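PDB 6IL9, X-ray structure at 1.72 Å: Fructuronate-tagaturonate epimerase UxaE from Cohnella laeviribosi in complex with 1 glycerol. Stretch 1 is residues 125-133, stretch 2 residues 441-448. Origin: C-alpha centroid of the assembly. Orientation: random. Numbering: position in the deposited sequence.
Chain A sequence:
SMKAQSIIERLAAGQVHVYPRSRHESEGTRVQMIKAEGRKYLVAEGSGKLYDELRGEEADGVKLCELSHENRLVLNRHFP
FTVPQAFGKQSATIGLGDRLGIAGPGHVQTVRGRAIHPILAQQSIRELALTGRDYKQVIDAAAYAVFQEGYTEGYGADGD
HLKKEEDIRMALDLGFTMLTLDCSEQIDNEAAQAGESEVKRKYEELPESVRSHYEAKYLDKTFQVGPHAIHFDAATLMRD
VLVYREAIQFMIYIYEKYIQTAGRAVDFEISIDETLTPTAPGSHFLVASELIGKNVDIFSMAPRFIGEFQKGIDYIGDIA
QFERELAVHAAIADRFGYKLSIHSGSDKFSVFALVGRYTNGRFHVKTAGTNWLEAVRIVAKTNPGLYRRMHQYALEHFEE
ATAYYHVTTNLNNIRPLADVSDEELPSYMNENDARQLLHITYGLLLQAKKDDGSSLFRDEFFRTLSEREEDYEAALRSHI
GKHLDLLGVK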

# COMPACT_ATOMS: atom_id res chain seq x y z
N ILE A 125 4.45 -8.78 1.48
CA ILE A 125 5.29 -9.81 2.10
C ILE A 125 6.76 -9.50 1.85
O ILE A 125 7.60 -9.64 2.75
N ARG A 126 7.09 -9.06 0.63
CA ARG A 126 8.47 -8.69 0.31
C ARG A 126 8.93 -7.49 1.14
O ARG A 126 10.06 -7.47 1.64
N GLU A 127 8.06 -6.49 1.30
CA GLU A 127 8.43 -5.33 2.11
C GLU A 127 8.70 -5.72 3.56
O GLU A 127 9.63 -5.19 4.19
N LEU A 128 7.89 -6.62 4.11
CA LEU A 128 8.16 -7.11 5.47
C LEU A 128 9.52 -7.80 5.53
O LEU A 128 10.29 -7.58 6.47
N ALA A 129 9.82 -8.64 4.54
CA ALA A 129 11.07 -9.38 4.54
C ALA A 129 12.28 -8.46 4.39
O ALA A 129 13.31 -8.67 5.03
N LEU A 130 12.16 -7.43 3.55
CA LEU A 130 13.28 -6.53 3.31
C LEU A 130 13.49 -5.53 4.43
O LEU A 130 14.59 -4.97 4.56
N THR A 131 12.46 -5.26 5.25
CA THR A 131 12.57 -4.34 6.37
C THR A 131 12.70 -5.05 7.72
O THR A 131 12.96 -4.38 8.72
N GLY A 132 12.49 -6.36 7.76
CA GLY A 132 12.50 -7.07 9.03
C GLY A 132 11.34 -6.76 9.94
O GLY A 132 11.46 -6.87 11.16
N ARG A 133 10.20 -6.39 9.37
CA ARG A 133 9.01 -6.07 10.14
C ARG A 133 7.98 -7.17 9.99
O ARG A 133 8.11 -8.07 9.16
N THR A 441 16.12 0.49 -3.01
CA THR A 441 17.17 0.05 -2.10
C THR A 441 16.79 0.24 -0.63
O THR A 441 17.66 0.14 0.23
N TYR A 442 15.51 0.48 -0.34
CA TYR A 442 15.09 0.72 1.05
C TYR A 442 15.48 -0.44 1.96
O TYR A 442 15.94 -0.22 3.10
N GLY A 443 15.29 -1.67 1.50
CA GLY A 443 15.57 -2.82 2.35
C GLY A 443 17.06 -2.98 2.61
O GLY A 443 17.49 -3.18 3.75
N LEU A 444 17.87 -2.87 1.55
CA LEU A 444 19.32 -2.94 1.70
C LEU A 444 19.85 -1.84 2.62
O LEU A 444 20.81 -2.06 3.36
N LEU A 445 19.27 -0.64 2.54
CA LEU A 445 19.74 0.46 3.37
C LEU A 445 19.32 0.27 4.82
O LEU A 445 20.12 0.46 5.75
N LEU A 446 18.05 -0.08 5.03
CA LEU A 446 17.51 -0.22 6.38
C LEU A 446 18.18 -1.35 7.14
O LEU A 446 18.39 -1.25 8.36
N GLN A 447 18.51 -2.44 6.46
CA GLN A 447 19.09 -3.59 7.13
C GLN A 447 20.61 -3.59 7.12
O GLN A 447 21.22 -4.51 7.68
N ALA A 448 21.24 -2.57 6.53
CA ALA A 448 22.70 -2.53 6.44
C ALA A 448 23.33 -2.45 7.82
O ALA A 448 22.84 -1.76 8.71

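Helices 125-131 and 442-446 run nearly parallel, with 23° between their directions and axes 8.7 Å apart at closest approach. The backbones come nearest at Leu130 and Gly443, whose CA atoms lie 4.5 Å apart. Gly443 has no side chain, and this permits the approach: an ideal CB there would sit 2.6 Å from Leu130 CB, a clash. Leu130 O lies 3.2 Å from Gly443 CA.

The apolar packing centres on Tyr442. Its CA-to-CB bond points sideways, but chi1 in p brings the end of the ring nearer to the first helix. Leu130 (m, t) places CD1 3.7 Å from Tyr442 CZ and 3.3 Å from Tyr442 OH. Glu127 CG is also 3.3 Å from Tyr442 OH. Thr131 takes p, and its CG2 meets the ring edge, 3.7 Å from Tyr442 CE2. The same methyl lies 4.2 Å from Leu446 CD2. Leu446 points toward the first stretch with both chi angles off the usual wells.

Gln447 also points toward the first stretch, with chi1 in m. It packs along the end of the first helix: its CG is 3.1 Å from Leu130 O. Gln447 NE2 lies 3.5 Å from Gly132 N, but both are donors, so no hydrogen bond forms. Gly132 has positive phi, which favours glycine. An ideal CB there would be tight, 3.1 Å from Gln447 OE1.

No hydrogen bond crosses between the stretches, so the contact rests on packing. Several polar groups find partners in other ways. Thr131 OG1 donates to Glu127 O at 2.7 Å, one turn back in its own helix. Glu127 OE2 and Tyr442 OH are hydrogen-bonded elsewhere in the structure. Leu128 and Leu444 point away and take no part in the contact.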

# COMPACT_ATOMS: atom_id res chain seq x y z
CB ILE A 125 4.90 -11.20 1.56
CG1 ILE A 125 3.51 -11.59 2.05
CG2 ILE A 125 5.91 -12.24 2.00
CD1 ILE A 125 3.42 -11.76 3.55
CB ARG A 126 8.60 -8.38 -1.18
CG ARG A 126 9.93 -7.74 -1.56
CD ARG A 126 10.14 -7.78 -3.05
NE ARG A 126 10.18 -9.16 -3.52
CZ ARG A 126 9.66 -9.57 -4.67
NH1 ARG A 126 9.04 -8.70 -5.47
NH2 ARG A 126 9.74 -10.85 -5.02
CB GLU A 127 7.33 -4.28 2.06
CG GLU A 127 7.38 -3.41 0.83
CD GLU A 127 6.14 -2.56 0.67
OE1 GLU A 127 5.01 -3.10 0.72
OE2 GLU A 127 6.30 -1.33 0.49
CB LEU A 128 7.07 -8.07 5.92
CG LEU A 128 5.65 -7.51 6.05
CD1 LEU A 128 4.70 -8.63 6.43
CD2 LEU A 128 5.62 -6.37 7.06
CB ALA A 129 11.05 -10.43 3.42
CB LEU A 130 13.08 -5.77 1.99
CG LEU A 130 13.16 -6.59 0.70
CD1 LEU A 130 13.15 -5.69 -0.53
CD2 LEU A 130 14.39 -7.48 0.70
CB THR A 131 11.35 -3.40 6.44
OG1 THR A 131 10.14 -4.16 6.59
CG2 THR A 131 11.24 -2.52 5.17
CB ARG A 133 8.43 -4.72 9.71
CG ARG A 133 9.43 -3.59 9.87
CD ARG A 133 8.87 -2.30 9.30
NE ARG A 133 7.91 -1.69 10.20
CZ ARG A 133 6.78 -1.11 9.80
NH1 ARG A 133 6.47 -1.08 8.50
NH2 ARG A 133 5.96 -0.56 10.70
CB THR A 441 18.49 0.78 -2.39
OG1 THR A 441 18.29 2.20 -2.41
CG2 THR A 441 19.09 0.32 -3.75
CB TYR A 442 13.58 0.95 1.13
CG TYR A 442 12.76 -0.28 0.79
CD1 TYR A 442 12.59 -0.70 -0.52
CD2 TYR A 442 12.17 -1.05 1.80
CE1 TYR A 442 11.84 -1.84 -0.83
CE2 TYR A 442 11.43 -2.18 1.50
CZ TYR A 442 11.27 -2.58 0.19
OH TYR A 442 10.53 -3.70 -0.09
CB LEU A 444 20.00 -2.79 0.34
CG LEU A 444 19.76 -3.85 -0.72
CD1 LEU A 444 20.23 -3.29 -2.04
CD2 LEU A 444 20.53 -5.11 -0.34
CB LEU A 445 19.20 1.79 2.83
CG LEU A 445 19.84 2.28 1.53
CD1 LEU A 445 18.96 3.34 0.86
CD2 LEU A 445 21.22 2.85 1.80
CB LEU A 446 16.00 -0.46 6.31
CG LEU A 446 14.96 0.60 6.71
CD1 LEU A 446 15.56 1.95 7.10
CD2 LEU A 446 13.88 0.74 5.62
CB GLN A 447 18.55 -4.89 6.51
CG GLN A 447 17.03 -4.95 6.48
CD GLN A 447 16.42 -5.79 7.60
OE1 GLN A 447 16.43 -5.39 8.77
NE2 GLN A 447 15.88 -6.95 7.24
CB ALA A 448 23.14 -1.34 5.60